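Local coordinates for cytochrome c class I (Sideroxydans lithotrophicus, PDB 4XXL), which probably carries electrons as a small class I cytochrome c, holding one covalently attached heme c whose iron has two histidine axial ligands, at residues G100-P104 with E105-N109; K108-V111 with D112-S116. One frame throughout, in Å; residues are numbered along the deposited sequence.

How the contacts relate
Contact 1 and contact 2 follow each other along a single helix, 104-115, the last helix of this compact cytochrome c domain. In contact 1 the loop that comes after strand 92-94 turns into the helix, at residues 100-109; contact 2, residues 108-116, takes over there and continues along the helix to its last turn. The two share Lys108 and Asn109, and their centres lie about 11 Å apart. Contact 1 sits nearer the surface, its Ile107 about 8 Å from the heme by side chain, whereas contact 2 is mostly buried and brings Leu110 and Ile114 onto the heme. One helix thus joins a capped outer end to the heme pocket and to helices 31-40, 58-65 and 71-81.

Contact 1 of 2, residues G100-P104 with E105-N109; sequences GKASP and EAIKN
Ser103 and Ala106 face each other where the chain stops being loop and becomes helix, their CA atoms 5.2 Å apart. Two main-chain bonds set up the first turn: Ile107 N donates to Ser103 O at 3.1 Å, meeting the carbonyl almost end-on with a C=O...N angle of 166°, and Lys108 N donates to Pro104 O at 3.0 Å. The second approaches less squarely, its donor tilted out of the carbonyl plane.

The side chain of Ser103 closes the turn. With OG between its own backbone N and carbonyl carbon (chi1 71°), the hydroxyl swings forward over the helix start and accepts from Ala106 N at 2.9 Å. This is a serine N-cap: the hydroxyl oxygen gives one of the opening amides an acceptor that no preceding helical turn can supply. Pro104 follows as the first helical residue, a position that suits proline because its nitrogen has no hydrogen to offer. The helix so begun, 104-115, is the C-terminal helix of the cytochrome c fold.

On the inner side the contact is apolar. The methyl of Ala102 lies 4.2 Å from Ile107 CG1, and it also faces the Ala106 methyl more loosely. Ile107 reaches back along the loop because CG1 stands anti to its carbonyl carbon (chi1 -74°), which lays CG1 against Ser103 O at 3.5 Å. Leu37 of helix 31-40 packs on both Ala102 and Ala106, while Ile98 from the preceding loop touches buried Ile107.

Contact 2 of 2, residues K108-V111 with D112-S116; sequences KNLV and DWILS
Lys108 and Asp112, one helical turn apart, form the charged pair of this contact. Lys108 NZ makes a salt bridge to Asp112 OD2 at 3.0 Å, and OD2 accepts through its syn lone pair. The lysine runs extended until its last torsion, where a bend (chi4 -54°) turns the ammonium onto the carboxylate. A water donates to both Asp112 OD2 and Asn109 OD1, so OD2 receives two donors; Asn109 ND2 is hydrogen-bonded to the backbone carbonyl of Asp30. Glu72 of helix 71-81 also bridges to Lys108 NZ, and its carboxylate lies close to that of Asp112. Were Asp112 an alanine, Lys108 NZ would probably be left with Glu72 as its remaining carboxylate partner and the water would lose one of its two acceptors.

The main chain keeps the i to i+4 ladder: Ile114 N to Leu110 O is nearly straight at the hydrogen (176°), and Leu115 N reaches Val111 O at 2.9 Å. In the last turn, Ser116 OG donates to Trp113 O at 2.6 Å, in the carbonyl plane.

Among apolar groups, Leu110 CD1 lies at the edge of the Trp113 indole, 3.9 Å from CE3, and 4.0 Å from Ile114 CD1. Val111 and Leu115 run alongside each other, Val111 CG1 to Leu115 CD1 at 3.8 Å, against Leu75 of helix 71-81. Trp113 instead turns to helix 31-40, as in the usual crossing of terminal helices in this fold. Leu110 and Ile114 touch the heme, giving it an apolar wall, while the ammonium, paired with both carboxylates, probably offsets their mutual repulsion.

Contact 1 of 2, residues G100-P104 with E105-N109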
loop_
_atom_site.group_PDB
_atom_site.type_symbol
_atom_site.label_atom_id
_atom_site.label_comp_id
_atom_site.label_asym_id
_atom_site.label_seq_id
_atom_site.Cartn_x
_atom_site.Cartn_y
_atom_site.Cartn_z
ATOM N N GLY A 100 -3.488 -10.861 -9.181
ATOM C CA GLY A 100 -3.182 -11.451 -10.474
ATOM C C GLY A 100 -2.210 -10.653 -11.318
ATOM O O GLY A 100 -1.828 -11.097 -12.403
ATOM N N LYS A 101 -1.763 -9.498 -10.831
ATOM C CA LYS A 101 -0.834 -8.631 -11.586
ATOM C C LYS A 101 0.612 -8.726 -11.109
ATOM O O LYS A 101 1.531 -8.148 -11.701
ATOM C CB LYS A 101 -1.253 -7.171 -11.556
ATOM C CG LYS A 101 -2.609 -6.901 -12.151
ATOM C CD LYS A 101 -2.947 -7.700 -13.406
ATOM C CE LYS A 101 -4.398 -7.413 -13.843
ATOM N NZ LYS A 101 -4.611 -5.961 -14.093
ATOM N N ALA A 102 0.817 -9.430 -10.008
ATOM C CA ALA A 102 2.178 -9.719 -9.546
ATOM C C ALA A 102 2.110 -10.975 -8.706
ATOM O O ALA A 102 1.037 -11.502 -8.443
ATOM C CB ALA A 102 2.701 -8.576 -8.715
ATOM N N SER A 103 3.278 -11.456 -8.306
ATOM C CA SER A 103 3.310 -12.655 -7.557
ATOM C C SER A 103 2.865 -12.427 -6.120
ATOM O O SER A 103 3.043 -11.354 -5.571
ATOM C CB SER A 103 4.724 -13.249 -7.571
ATOM O OG SER A 103 5.627 -12.468 -6.793
ATOM N N PRO A 104 2.338 -13.458 -5.473
ATOM C CA PRO A 104 2.029 -13.334 -4.037
ATOM C C PRO A 104 3.262 -12.860 -3.221
ATOM O O PRO A 104 3.151 -12.029 -2.311
ATOM C CB PRO A 104 1.587 -14.741 -3.649
ATOM C CG PRO A 104 0.979 -15.241 -4.911
ATOM C CD PRO A 104 1.689 -14.638 -6.069
ATOM N N GLU A 105 4.428 -13.401 -3.503
ATOM C CA GLU A 105 5.638 -12.997 -2.792
ATOM C C GLU A 105 5.951 -11.517 -2.999
ATOM O O GLU A 105 6.318 -10.834 -2.011
ATOM C CB GLU A 105 6.817 -13.918 -3.216
ATOM C CG GLU A 105 8.169 -13.625 -2.595
ATOM C CD GLU A 105 8.795 -12.300 -3.025
ATOM O OE1 GLU A 105 8.588 -11.863 -4.192
ATOM O OE2 GLU A 105 9.526 -11.698 -2.185
ATOM N N ALA A 106 5.785 -11.033 -4.229
ATOM C CA ALA A 106 6.070 -9.597 -4.455
ATOM C C ALA A 106 5.077 -8.681 -3.718
ATOM O O ALA A 106 5.450 -7.669 -3.147
ATOM C CB ALA A 106 6.118 -9.335 -5.948
ATOM N N ILE A 107 3.842 -9.096 -3.679
ATOM C CA ILE A 107 2.778 -8.281 -3.052
ATOM C C ILE A 107 3.067 -8.238 -1.545
ATOM O O ILE A 107 3.036 -7.170 -0.911
ATOM C CB ILE A 107 1.420 -8.838 -3.369
ATOM C CG1 ILE A 107 1.055 -8.535 -4.812
ATOM C CG2 ILE A 107 0.353 -8.230 -2.476
ATOM C CD1 ILE A 107 -0.109 -9.317 -5.385
ATOM N N LYS A 108 3.394 -9.390 -0.966
ATOM C CA LYS A 108 3.746 -9.483 0.470
ATOM C C LYS A 108 4.945 -8.570 0.797
ATOM O O LYS A 108 5.006 -7.901 1.806
ATOM C CB LYS A 108 4.048 -10.946 0.885
ATOM C CG LYS A 108 4.344 -11.119 2.362
ATOM C CD LYS A 108 4.591 -12.582 2.744
ATOM C CE LYS A 108 4.917 -12.804 4.205
ATOM N NZ LYS A 108 6.067 -11.964 4.676
ATOM N N ASN A 109 5.963 -8.628 -0.052
ATOM C CA ASN A 109 7.141 -7.817 0.180
ATOM C C ASN A 109 6.821 -6.323 0.103
ATOM O O ASN A 109 7.304 -5.514 0.935
ATOM C CB ASN A 109 8.220 -8.177 -0.852
ATOM C CG ASN A 109 9.462 -7.378 -0.671
ATOM O OD1 ASN A 109 10.156 -7.538 0.312
ATOM N ND2 ASN A 109 9.722 -6.483 -1.603
#

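Contact 2 of 2, residues K108-V111 with D112-S116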
loop_
_atom_site.group_PDB
_atom_site.type_symbol
_atom_site.label_atom_id
_atom_site.label_comp_id
_atom_site.label_asym_id
_atom_site.label_seq_id
_atom_site.Cartn_x
_atom_site.Cartn_y
_atom_site.Cartn_z
ATOM N N LYS A 108 3.394 -9.390 -0.966
ATOM C CA LYS A 108 3.746 -9.483 0.470
ATOM C C LYS A 108 4.945 -8.570 0.797
ATOM O O LYS A 108 5.006 -7.901 1.806
ATOM C CB LYS A 108 4.048 -10.946 0.885
ATOM C CG LYS A 108 4.344 -11.119 2.362
ATOM C CD LYS A 108 4.591 -12.582 2.744
ATOM C CE LYS A 108 4.917 -12.804 4.205
ATOM N NZ LYS A 108 6.067 -11.964 4.676
ATOM N N ASN A 109 5.963 -8.628 -0.052
ATOM C CA ASN A 109 7.141 -7.817 0.180
ATOM C C ASN A 109 6.821 -6.323 0.103
ATOM O O ASN A 109 7.304 -5.514 0.935
ATOM C CB ASN A 109 8.220 -8.177 -0.852
ATOM C CG ASN A 109 9.462 -7.378 -0.671
ATOM O OD1 ASN A 109 10.156 -7.538 0.312
ATOM N ND2 ASN A 109 9.722 -6.483 -1.603
ATOM N N LEU A 110 5.943 -5.943 -0.800
ATOM C CA LEU A 110 5.548 -4.533 -0.870
ATOM C C LEU A 110 4.752 -4.081 0.401
ATOM O O LEU A 110 5.056 -3.031 0.970
ATOM C CB LEU A 110 4.683 -4.254 -2.075
ATOM C CG LEU A 110 4.018 -2.878 -2.153
ATOM C CD1 LEU A 110 4.993 -1.720 -2.096
ATOM C CD2 LEU A 110 3.271 -2.792 -3.460
ATOM N N VAL A 111 3.819 -4.894 0.871
ATOM C CA VAL A 111 3.081 -4.643 2.102
ATOM C C VAL A 111 4.044 -4.520 3.259
ATOM O O VAL A 111 3.941 -3.628 4.101
ATOM C CB VAL A 111 1.994 -5.728 2.313
ATOM C CG1 VAL A 111 1.376 -5.686 3.741
ATOM C CG2 VAL A 111 0.876 -5.479 1.282
ATOM N N ASP A 112 4.985 -5.450 3.330
ATOM C CA ASP A 112 5.931 -5.454 4.453
ATOM C C ASP A 112 6.776 -4.165 4.458
ATOM O O ASP A 112 7.052 -3.564 5.516
ATOM C CB ASP A 112 6.819 -6.694 4.476
ATOM C CG ASP A 112 6.066 -7.972 4.777
ATOM O OD1 ASP A 112 4.947 -7.916 5.314
ATOM O OD2 ASP A 112 6.631 -9.027 4.501
ATOM N N TRP A 113 7.133 -3.701 3.276
ATOM C CA TRP A 113 7.865 -2.426 3.138
ATOM C C TRP A 113 7.023 -1.297 3.658
ATOM O O TRP A 113 7.477 -0.540 4.547
ATOM C CB TRP A 113 8.303 -2.182 1.704
ATOM C CG TRP A 113 9.039 -0.875 1.537
ATOM C CD1 TRP A 113 10.197 -0.492 2.110
ATOM C CD2 TRP A 113 8.578 0.266 0.778
ATOM N NE1 TRP A 113 10.485 0.816 1.785
ATOM C CE2 TRP A 113 9.519 1.304 0.968
ATOM C CE3 TRP A 113 7.457 0.523 0.024
ATOM C CZ2 TRP A 113 9.386 2.550 0.374
ATOM C CZ3 TRP A 113 7.325 1.748 -0.558
ATOM C CH2 TRP A 113 8.288 2.756 -0.389
ATOM N N ILE A 114 5.810 -1.160 3.151
ATOM C CA ILE A 114 4.905 -0.137 3.646
ATOM C C ILE A 114 4.781 -0.095 5.165
ATOM O O ILE A 114 4.890 0.998 5.766
ATOM C CB ILE A 114 3.506 -0.240 2.967
ATOM C CG1 ILE A 114 3.627 0.161 1.468
ATOM C CG2 ILE A 114 2.456 0.598 3.695
ATOM C CD1 ILE A 114 2.411 -0.221 0.627
ATOM N N LEU A 115 4.525 -1.260 5.758
ATOM C CA LEU A 115 4.331 -1.324 7.207
ATOM C C LEU A 115 5.539 -0.877 8.013
ATOM O O LEU A 115 5.407 -0.567 9.196
ATOM C CB LEU A 115 3.839 -2.700 7.645
ATOM C CG LEU A 115 2.471 -3.087 7.178
ATOM C CD1 LEU A 115 2.142 -4.565 7.343
ATOM C CD2 LEU A 115 1.409 -2.251 7.874
ATOM N N SER A 116 6.725 -0.991 7.420
ATOM C CA SER A 116 7.926 -0.559 8.100
ATOM C C SER A 116 8.198 0.923 8.145
ATOM O O SER A 116 9.112 1.343 8.847
ATOM C CB SER A 116 9.122 -1.210 7.351
ATOM O OG SER A 116 9.487 -0.560 6.146
HETATM O O HOH W 1 9.312 -8.966 3.069
#